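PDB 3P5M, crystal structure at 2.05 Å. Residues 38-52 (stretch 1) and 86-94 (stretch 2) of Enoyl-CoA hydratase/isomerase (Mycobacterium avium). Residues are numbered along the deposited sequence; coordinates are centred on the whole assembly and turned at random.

Stretch 1 38-52: LSVHIRDAEADESVR
Stretch 2 86-94: RAITSLPKP

Two nearly parallel helices of one chain pack through small and branched apolar side chains, and past the end of helix 86-90 a single lysine, K93, reaches backbone carbonyls in the kinked last turn of helix 38-47 and in the turn that follows. Helix 38-47 and helix 86-90, both begun earlier in the chain, run in the same direction with axes 19° apart and 9.1 Å at closest approach. The register pairs R43 with A87, E46 with L91 (CA to CA 6.2 Å) and R52 with K93 (CA to CA 6.3 Å); 529 Å² is buried.

A87 points toward the first helix, where the R43 and A87 CA atoms are 6.2 Å apart; A87 CB lies 3.7 Å from R43 CG and 4.3 Å from S39 OG. R43 (m, t, m, chi4 144°) passes it obliquely with its guanidinium. I42 (m, m) also points across, placing I42 CG2 4.2 Å from A87 CB and I42 CD1 4.1 Å from CG1 of I88 (m, t).

L91, held by L91 N to A87 O at 2.9 Å, is the first residue to leave helical phi/psi (-54/126). L91 (t, p) points toward the first stretch, L91 CD1 lying 3.4 Å from I42 O, 3.4 Å from E46 N and 4.1 Å from A45 CB, while L91 CD2 is 4.4 Å from I42 CG2. Here the first helix is kinked: A45 N bonds I42 O at 3.2 Å and E46 N bonds R43 O at 2.9 Å, three residues back rather than four. E46 is modelled only to CB; E46 CB sits 3.8 Å from L91 CD1.

After P92 (phi/psi -81/40), K93 is extended (-145/146) and its CA-to-CB bond points toward the first stretch; chi1 is m and chi2 to chi4 are t, so the chain beyond CB is nearly straight. The main partners of K93 NZ are A45 O and V51 O, both at 2.7 Å, and a water at 2.8 Å; K93 NZ to E46 O, 3.4 Å, is a weak additional bond. The water donates weakly to E46 O at 3.3 Å. D48 O, 2.8 Å from K93 NZ, has too poor an angle to bond. The type I turn from D48 to V51, closed by V51 N to D48 O at 3.0 Å, brings V51 O beside A45 O around the ammonium. D48 OD1 (chi1 t) accepts from S50 N at 2.8 Å and from S50 OG (chi1 p) at 2.5 Å. R52 turns its CB away, yet R52 O meets P94 CG at 3.5 Å.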

# COMPACT_ATOMS: atom_id res chain seq x y z
N LEU B 38 32.66 -19.00 11.17
CA LEU B 38 31.56 -18.91 10.25
C LEU B 38 32.05 -18.95 8.79
O LEU B 38 31.51 -19.67 7.95
CB LEU B 38 30.80 -17.61 10.54
CG LEU B 38 29.54 -17.20 9.78
CD1 LEU B 38 28.55 -18.34 9.71
CD2 LEU B 38 28.89 -15.98 10.45
N SER B 39 33.07 -18.14 8.52
CA SER B 39 33.57 -17.91 7.17
C SER B 39 34.11 -19.19 6.47
O SER B 39 33.93 -19.34 5.24
CB SER B 39 34.63 -16.80 7.20
OG SER B 39 35.24 -16.63 5.93
N VAL B 40 34.75 -20.09 7.22
CA VAL B 40 35.33 -21.28 6.61
C VAL B 40 34.23 -22.30 6.29
O VAL B 40 34.27 -22.94 5.24
CB VAL B 40 36.46 -21.95 7.45
CG1 VAL B 40 37.70 -21.03 7.55
CG2 VAL B 40 35.96 -22.41 8.84
N HIS B 41 33.27 -22.42 7.21
CA HIS B 41 32.10 -23.24 6.98
C HIS B 41 31.33 -22.80 5.76
O HIS B 41 30.74 -23.63 5.09
CB HIS B 41 31.21 -23.29 8.22
CG HIS B 41 31.77 -24.15 9.31
ND1 HIS B 41 32.03 -25.49 9.12
CD2 HIS B 41 32.11 -23.86 10.58
CE1 HIS B 41 32.52 -25.99 10.24
NE2 HIS B 41 32.58 -25.03 11.14
N ILE B 42 31.36 -21.51 5.45
CA ILE B 42 30.71 -21.03 4.22
C ILE B 42 31.48 -21.43 2.95
O ILE B 42 30.90 -21.94 1.99
CB ILE B 42 30.53 -19.51 4.19
CG1 ILE B 42 29.82 -19.00 5.45
CG2 ILE B 42 29.80 -19.07 2.89
CD1 ILE B 42 28.37 -19.13 5.43
N ARG B 43 32.78 -21.19 2.94
CA ARG B 43 33.54 -21.47 1.73
C ARG B 43 33.70 -22.97 1.51
O ARG B 43 33.65 -23.42 0.36
CB ARG B 43 34.88 -20.73 1.71
CG ARG B 43 34.72 -19.24 1.51
CD ARG B 43 36.07 -18.55 1.44
NE ARG B 43 36.62 -18.30 2.77
CZ ARG B 43 37.92 -18.37 3.06
NH1 ARG B 43 38.79 -18.70 2.12
NH2 ARG B 43 38.35 -18.13 4.29
N ASP B 44 33.86 -23.72 2.61
CA ASP B 44 33.80 -25.18 2.62
C ASP B 44 32.49 -25.84 2.08
O ASP B 44 32.42 -27.08 1.94
CB ASP B 44 34.04 -25.68 4.05
CG ASP B 44 35.54 -25.76 4.41
OD1 ASP B 44 36.40 -25.22 3.68
OD2 ASP B 44 35.84 -26.37 5.45
N ALA B 45 31.45 -25.05 1.83
CA ALA B 45 30.24 -25.58 1.22
C ALA B 45 30.43 -25.66 -0.29
O ALA B 45 29.77 -26.45 -0.96
CB ALA B 45 29.00 -24.71 1.60
N GLU B 46 31.37 -24.85 -0.81
CA GLU B 46 31.70 -24.87 -2.25
C GLU B 46 32.22 -26.25 -2.60
O GLU B 46 31.75 -26.86 -3.57
CB GLU B 46 32.74 -23.80 -2.62
N ALA B 47 33.16 -26.72 -1.78
CA ALA B 47 33.84 -28.03 -1.87
C ALA B 47 32.91 -29.24 -1.75
O ALA B 47 33.20 -30.31 -2.33
CB ALA B 47 34.97 -28.12 -0.78
N ASP B 48 31.81 -29.08 -1.01
CA ASP B 48 31.01 -30.20 -0.57
C ASP B 48 29.93 -30.52 -1.58
O ASP B 48 28.93 -29.82 -1.68
CB ASP B 48 30.40 -29.93 0.80
CG ASP B 48 29.81 -31.20 1.41
OD1 ASP B 48 29.29 -32.07 0.67
OD2 ASP B 48 29.90 -31.34 2.64
N GLU B 49 30.14 -31.60 -2.32
CA GLU B 49 29.20 -31.99 -3.36
C GLU B 49 27.80 -32.32 -2.83
O GLU B 49 26.82 -32.30 -3.60
CB GLU B 49 29.76 -33.17 -4.17
N SER B 50 27.69 -32.64 -1.54
CA SER B 50 26.36 -32.97 -0.97
C SER B 50 25.54 -31.69 -0.68
O SER B 50 24.32 -31.75 -0.60
CB SER B 50 26.49 -33.85 0.30
OG SER B 50 27.11 -33.13 1.37
N VAL B 51 26.24 -30.56 -0.55
CA VAL B 51 25.62 -29.28 -0.19
C VAL B 51 25.16 -28.54 -1.44
O VAL B 51 25.97 -28.16 -2.31
CB VAL B 51 26.59 -28.40 0.63
CG1 VAL B 51 25.97 -27.05 0.92
CG2 VAL B 51 26.98 -29.10 1.93
N ARG B 52 23.85 -28.39 -1.55
CA ARG B 52 23.25 -27.61 -2.64
C ARG B 52 22.66 -26.25 -2.21
O ARG B 52 22.23 -25.47 -3.04
CB ARG B 52 22.20 -28.45 -3.34
CG ARG B 52 22.82 -29.36 -4.38
CD ARG B 52 21.86 -30.38 -4.81
NE ARG B 52 20.98 -29.90 -5.87
CZ ARG B 52 19.90 -30.56 -6.27
NH1 ARG B 52 19.60 -31.73 -5.69
NH2 ARG B 52 19.12 -30.07 -7.22
N ARG B 86 31.76 -11.31 2.02
CA ARG B 86 32.31 -11.66 0.73
C ARG B 86 32.16 -13.15 0.40
O ARG B 86 31.76 -13.47 -0.70
CB ARG B 86 33.76 -11.18 0.55
CG ARG B 86 34.38 -11.62 -0.81
CD ARG B 86 33.64 -11.10 -2.10
NE ARG B 86 33.93 -9.69 -2.38
CZ ARG B 86 33.54 -9.03 -3.48
NH1 ARG B 86 32.87 -9.65 -4.46
NH2 ARG B 86 33.85 -7.74 -3.62
N ALA B 87 32.46 -14.02 1.36
CA ALA B 87 32.27 -15.47 1.20
C ALA B 87 30.83 -15.90 0.86
O ALA B 87 30.60 -16.79 0.01
CB ALA B 87 32.77 -16.20 2.45
N ILE B 88 29.84 -15.31 1.53
CA ILE B 88 28.45 -15.60 1.19
C ILE B 88 28.12 -15.13 -0.24
O ILE B 88 27.55 -15.87 -1.02
CB ILE B 88 27.46 -14.95 2.20
CG1 ILE B 88 27.56 -15.60 3.59
CG2 ILE B 88 26.06 -15.09 1.71
CD1 ILE B 88 27.13 -14.64 4.78
N THR B 89 28.47 -13.90 -0.59
CA THR B 89 28.13 -13.39 -1.93
C THR B 89 28.88 -14.15 -3.05
O THR B 89 28.42 -14.21 -4.21
CB THR B 89 28.39 -11.87 -2.10
OG1 THR B 89 29.77 -11.58 -1.85
CG2 THR B 89 27.54 -11.05 -1.12
N SER B 90 30.02 -14.74 -2.69
CA SER B 90 30.90 -15.36 -3.65
C SER B 90 30.71 -16.88 -3.75
O SER B 90 31.06 -17.45 -4.78
CB SER B 90 32.37 -15.00 -3.34
OG SER B 90 33.23 -15.72 -4.22
N LEU B 91 30.16 -17.52 -2.71
CA LEU B 91 29.81 -18.95 -2.80
C LEU B 91 28.92 -19.21 -4.00
O LEU B 91 27.85 -18.58 -4.09
CB LEU B 91 29.12 -19.44 -1.52
CG LEU B 91 28.67 -20.92 -1.45
CD1 LEU B 91 29.83 -21.86 -1.25
CD2 LEU B 91 27.71 -21.13 -0.33
N PRO B 92 29.31 -20.17 -4.89
CA PRO B 92 28.45 -20.43 -6.07
C PRO B 92 27.25 -21.35 -5.76
O PRO B 92 26.85 -22.20 -6.57
CB PRO B 92 29.43 -21.02 -7.12
CG PRO B 92 30.52 -21.62 -6.33
CD PRO B 92 30.67 -20.72 -5.08
N LYS B 93 26.66 -21.12 -4.59
CA LYS B 93 25.51 -21.87 -4.13
C LYS B 93 24.59 -20.95 -3.35
O LYS B 93 25.07 -20.00 -2.69
CB LYS B 93 25.97 -23.02 -3.23
CG LYS B 93 26.73 -24.11 -3.97
CD LYS B 93 27.28 -25.21 -3.04
CE LYS B 93 28.16 -26.21 -3.84
NZ LYS B 93 28.46 -27.46 -3.06
N PRO B 94 23.28 -21.18 -3.44
CA PRO B 94 22.35 -20.28 -2.76
C PRO B 94 22.48 -20.34 -1.23
O PRO B 94 22.66 -21.41 -0.65
CB PRO B 94 20.97 -20.78 -3.21
CG PRO B 94 21.23 -22.19 -3.72
CD PRO B 94 22.59 -22.17 -4.28
O HOH W 1 29.58 -28.73 -5.28